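Local coordinates for putative acetoin utilization protein, acetoin dehydrogenase (PDB 5AWE) that is of unknown function but joins a pair of CBS domains to an ACT domain and may, like related proteins, sense small ligands, at residues V161-N165 against G187-E191; V133-L138 against I166-A170. The contacts are given in a common frame with arbitrary orientation. Residues are numbered along the deposited sequence.

Contact 1 of 2, residues V161-N165 against G187-E191; sequences VPPAN and GEDVE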
loop_
_atom_site.group_PDB
_atom_site.type_symbol
_atom_site.label_atom_id
_atom_site.label_comp_id
_atom_site.label_asym_id
_atom_site.label_seq_id
_atom_site.Cartn_x
_atom_site.Cartn_y
_atom_site.Cartn_z
ATOM N N VAL A 161 -19.162 -10.788 60.501
ATOM C CA VAL A 161 -18.579 -9.584 59.924
ATOM C C VAL A 161 -18.775 -8.290 60.735
ATOM O O VAL A 161 -17.822 -7.518 60.910
ATOM C CB VAL A 161 -19.104 -9.337 58.488
ATOM C CG1 VAL A 161 -18.451 -8.075 57.905
ATOM C CG2 VAL A 161 -18.805 -10.539 57.606
ATOM N N PRO A 162 -20.002 -8.024 61.230
ATOM C CA PRO A 162 -20.202 -6.790 62.003
ATOM C C PRO A 162 -19.134 -6.639 63.076
ATOM O O PRO A 162 -18.647 -7.630 63.611
ATOM C CB PRO A 162 -21.608 -6.950 62.590
ATOM C CG PRO A 162 -22.300 -7.865 61.640
ATOM C CD PRO A 162 -21.227 -8.842 61.192
ATOM N N PRO A 163 -18.775 -5.395 63.430
ATOM C CA PRO A 163 -19.278 -4.108 62.929
ATOM C C PRO A 163 -18.938 -3.743 61.480
ATOM O O PRO A 163 -19.367 -2.683 60.994
ATOM C CB PRO A 163 -18.695 -3.096 63.914
ATOM C CG PRO A 163 -17.407 -3.709 64.332
ATOM C CD PRO A 163 -17.614 -5.213 64.322
ATOM N N ALA A 164 -18.173 -4.593 60.794
ATOM C CA ALA A 164 -17.788 -4.311 59.409
ATOM C C ALA A 164 -18.910 -4.667 58.432
ATOM O O ALA A 164 -19.871 -5.349 58.800
ATOM C CB ALA A 164 -16.513 -5.076 59.044
ATOM N N ASN A 165 -18.775 -4.207 57.189
ATOM C CA ASN A 165 -19.787 -4.419 56.161
ATOM C C ASN A 165 -19.316 -5.382 55.090
ATOM O O ASN A 165 -18.124 -5.451 54.788
ATOM C CB ASN A 165 -20.153 -3.096 55.481
ATOM C CG ASN A 165 -20.805 -2.116 56.425
ATOM O OD1 ASN A 165 -21.998 -2.220 56.720
ATOM N ND2 ASN A 165 -20.024 -1.149 56.906
ATOM N N GLY A 187 -14.941 -1.237 56.270
ATOM C CA GLY A 187 -15.482 -0.454 57.362
ATOM C C GLY A 187 -14.897 -0.798 58.716
ATOM O O GLY A 187 -13.742 -1.214 58.822
ATOM N N GLU A 188 -15.716 -0.629 59.748
ATOM C CA GLU A 188 -15.264 -0.679 61.126
ATOM C C GLU A 188 -14.706 -2.037 61.509
ATOM O O GLU A 188 -15.396 -3.056 61.415
ATOM C CB GLU A 188 -16.419 -0.325 62.061
ATOM C CG GLU A 188 -16.019 -0.198 63.519
ATOM C CD GLU A 188 -17.121 0.395 64.369
ATOM O OE1 GLU A 188 -17.767 1.366 63.913
ATOM O OE2 GLU A 188 -17.343 -0.113 65.492
ATOM N N ASP A 189 -13.452 -2.041 61.944
ATOM C CA ASP A 189 -12.825 -3.228 62.505
ATOM C C ASP A 189 -12.794 -4.388 61.513
ATOM O O ASP A 189 -12.900 -5.551 61.898
ATOM C CB ASP A 189 -13.551 -3.648 63.790
ATOM C CG ASP A 189 -12.787 -4.703 64.566
ATOM O OD1 ASP A 189 -11.540 -4.702 64.504
ATOM O OD2 ASP A 189 -13.432 -5.536 65.236
ATOM N N VAL A 190 -12.637 -4.063 60.234
ATOM C CA VAL A 190 -12.523 -5.083 59.197
ATOM C C VAL A 190 -11.394 -6.064 59.513
ATOM O O VAL A 190 -11.442 -7.230 59.122
ATOM C CB VAL A 190 -12.250 -4.445 57.815
ATOM C CG1 VAL A 190 -10.895 -3.727 57.822
ATOM C CG2 VAL A 190 -12.286 -5.513 56.734
ATOM N N GLU A 191 -10.378 -5.591 60.227
ATOM C CA GLU A 191 -9.228 -6.433 60.545
ATOM C C GLU A 191 -9.671 -7.552 61.477
ATOM O O GLU A 191 -9.074 -8.624 61.510
ATOM C CB GLU A 191 -8.124 -5.606 61.212
ATOM C CG GLU A 191 -7.764 -4.316 60.472
ATOM C CD GLU A 191 -8.840 -3.240 60.602
ATOM O OE1 GLU A 191 -9.817 -3.457 61.354
ATOM O OE2 GLU A 191 -8.709 -2.178 59.954
HETATM O O HOH W 1 -18.540 -1.008 59.116
#

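Contact 2 of 2, residues V133-L138 against I166-A170; sequences VLGLKL and IVSIA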
loop_
_atom_site.group_PDB
_atom_site.type_symbol
_atom_site.label_atom_id
_atom_site.label_comp_id
_atom_site.label_asym_id
_atom_site.label_seq_id
_atom_site.Cartn_x
_atom_site.Cartn_y
_atom_site.Cartn_z
ATOM N N VAL A 133 -19.367 -2.451 41.290
ATOM C CA VAL A 133 -20.389 -3.121 42.075
ATOM C C VAL A 133 -19.819 -4.194 43.002
ATOM O O VAL A 133 -20.450 -4.548 43.997
ATOM C CB VAL A 133 -21.496 -3.741 41.177
ATOM C CG1 VAL A 133 -22.014 -2.689 40.205
ATOM C CG2 VAL A 133 -20.990 -4.978 40.459
ATOM N N LEU A 134 -18.626 -4.692 42.693
ATOM C CA LEU A 134 -17.969 -5.669 43.559
ATOM C C LEU A 134 -16.994 -4.985 44.530
ATOM O O LEU A 134 -16.456 -5.622 45.435
ATOM C CB LEU A 134 -17.220 -6.712 42.715
ATOM C CG LEU A 134 -17.967 -7.471 41.599
ATOM C CD1 LEU A 134 -17.001 -8.436 40.918
ATOM C CD2 LEU A 134 -19.149 -8.240 42.153
ATOM N N GLY A 135 -16.770 -3.687 44.331
ATOM C CA GLY A 135 -15.975 -2.917 45.274
ATOM C C GLY A 135 -14.475 -3.177 45.207
ATOM O O GLY A 135 -13.791 -3.120 46.226
ATOM N N LEU A 136 -13.959 -3.457 44.015
ATOM C CA LEU A 136 -12.572 -3.885 43.873
ATOM C C LEU A 136 -11.620 -2.727 44.157
ATOM O O LEU A 136 -10.406 -2.911 44.253
ATOM C CB LEU A 136 -12.324 -4.434 42.457
ATOM C CG LEU A 136 -13.291 -5.515 41.946
ATOM C CD1 LEU A 136 -12.844 -6.001 40.576
ATOM C CD2 LEU A 136 -13.359 -6.679 42.928
ATOM N N LYS A 137 -12.176 -1.532 44.294
ATOM C CA LYS A 137 -11.375 -0.349 44.565
ATOM C C LYS A 137 -11.620 0.217 45.958
ATOM O O LYS A 137 -11.145 1.305 46.272
ATOM C CB LYS A 137 -11.674 0.736 43.530
ATOM C CG LYS A 137 -10.924 0.593 42.224
ATOM C CD LYS A 137 -11.328 1.693 41.261
ATOM C CE LYS A 137 -10.375 1.764 40.074
ATOM N NZ LYS A 137 -8.982 2.115 40.487
ATOM N N LEU A 138 -12.362 -0.510 46.790
ATOM C CA LEU A 138 -12.749 0.005 48.103
ATOM C C LEU A 138 -11.805 -0.384 49.230
ATOM O O LEU A 138 -12.083 -0.097 50.398
ATOM C CB LEU A 138 -14.162 -0.451 48.462
ATOM C CG LEU A 138 -15.276 0.051 47.546
ATOM C CD1 LEU A 138 -16.609 -0.359 48.140
ATOM C CD2 LEU A 138 -15.192 1.577 47.393
ATOM N N ILE A 166 -20.257 -6.111 54.504
ATOM C CA ILE A 166 -19.985 -6.885 53.301
ATOM C C ILE A 166 -20.421 -6.070 52.087
ATOM O O ILE A 166 -21.532 -5.520 52.059
ATOM C CB ILE A 166 -20.771 -8.192 53.310
ATOM C CG1 ILE A 166 -20.381 -9.010 54.536
ATOM C CG2 ILE A 166 -20.525 -8.961 52.017
ATOM C CD1 ILE A 166 -21.479 -9.946 55.006
ATOM N N VAL A 167 -19.548 -5.988 51.087
ATOM C CA VAL A 167 -19.862 -5.252 49.860
ATOM C C VAL A 167 -20.171 -6.187 48.687
ATOM O O VAL A 167 -20.970 -5.850 47.805
ATOM C CB VAL A 167 -18.701 -4.304 49.484
ATOM C CG1 VAL A 167 -18.957 -3.651 48.138
ATOM C CG2 VAL A 167 -18.565 -3.230 50.555
ATOM N N SER A 168 -19.541 -7.362 48.680
ATOM C CA SER A 168 -19.821 -8.350 47.645
ATOM C C SER A 168 -19.327 -9.742 47.991
ATOM O O SER A 168 -18.314 -9.916 48.671
ATOM C CB SER A 168 -19.208 -7.921 46.306
ATOM O OG SER A 168 -17.795 -7.969 46.365
ATOM N N ILE A 169 -20.065 -10.731 47.503
ATOM C CA ILE A 169 -19.711 -12.132 47.668
ATOM C C ILE A 169 -19.737 -12.798 46.302
ATOM O O ILE A 169 -20.697 -12.623 45.538
ATOM C CB ILE A 169 -20.709 -12.850 48.607
ATOM C CG1 ILE A 169 -20.550 -12.311 50.030
ATOM C CG2 ILE A 169 -20.470 -14.350 48.592
ATOM C CD1 ILE A 169 -21.658 -12.732 50.974
ATOM N N ALA A 170 -18.674 -13.542 45.995
ATOM C CA ALA A 170 -18.648 -14.394 44.810
ATOM C C ALA A 170 -18.311 -15.841 45.172
ATOM O O ALA A 170 -17.608 -16.105 46.168
ATOM C CB ALA A 170 -17.647 -13.864 43.803
#

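Contact 1 of 2, residues V161-N165 against G187-E191
This is a water-bridged loop-to-loop contact at one end of the ACT domain. In its ferredoxin-like βαββαβ fold, segment 161-165 leads from the first helix, 153-158, into the second strand, 165-175. Segment 187-191 leads from the third strand, 178-186, to the second helix, 193-199. The two strands are antiparallel neighbours, paired through the backbones of N165 and V186, so the end of the first loop lies beside the start of the second.

V161 to A164 form a type VI turn around the cis peptide before P163, with A164 N donating to V161 O at 2.9 Å. The second loop is a type II turn from G187 to V190, closed by a weak hydrogen bond from V190 N to G187 O (3.4 Å). At G187 (phi/psi 92/-149) a CB would jam against the preceding carbonyl and crowd N165 ND2. The P163 ring packs on the turn, with CG 3.6 Å from E188 O and 3.9 Å from D189 CB. A164 CB lies 4.0 Å from V190 CA. A164 N lies 3.2 Å from E188 O, at a poor angle for a hydrogen bond. Water 1 donates to P163 O (2.6 Å) and accepts from E188 N (2.9 Å). D189 forms a salt bridge with R196 of helix 193-199.

The loops meet through proline and alanine packing, with the water as polar link between their backbones.

Contact 2 of 2, residues V133-L138 against I166-A170
The backbone of 133-138 leaves the end of helix 123-133 and passes beside strand 165-175. L134 and S168 come closest, with CA atoms 5.2 Å apart. G135 has positive phi and ends the helix in a Schellman motif. A type I turn from G135 to L138 follows, with L138 N hydrogen-bonded to G135 O at 3.0 Å. An ideal CB on G135 would clash with V167 CG1 at 2.9 Å, so glycine suits both the Schellman motif and this close approach. In the strand, V167 and S168 both pair with R184 in a classic beta bulge, so both side chains point toward 133-138.

S168 OG donates a hydrogen bond to L134 O at 2.9 Å. V167 CG1 lies 4.0 Å from L138 CD1 and 4.2 Å from G135 CA. I169 points away and packs on L154 of helix 153-158. In the second subunit, T171 OG1 hydrogen-bonds V167 O, and F130 packs on L134.

The contact sets the end of helix 123-133 and the turn after it against a strand of the ACT sheet. A serine hydroxyl satisfies a helix-end carbonyl, and valine packs on leucine: one hydrogen bond and a small apolar patch, beside the second subunit.

From the N terminus, the chain reaches the end of helix 123-133, where segment 133-138 begins. It then makes strand 141-148 and helix 153-158 and enters segment 161-165, the first half of contact 1. Its last residue, N165, opens strand 165-175, whose residues 166-170 close contact 2. After strand 178-186, segment 187-191 closes contact 1. The two loops therefore cross. Their centres are 14 Å apart, and they touch where V161 CG2 meets I166 CG1 at 3.8 Å. Contact 2 ties the end of helix 123-133 to strand 165-175 of the ACT sheet. Contact 1 joins two loops within the ACT domain. Both also reach the second subunit.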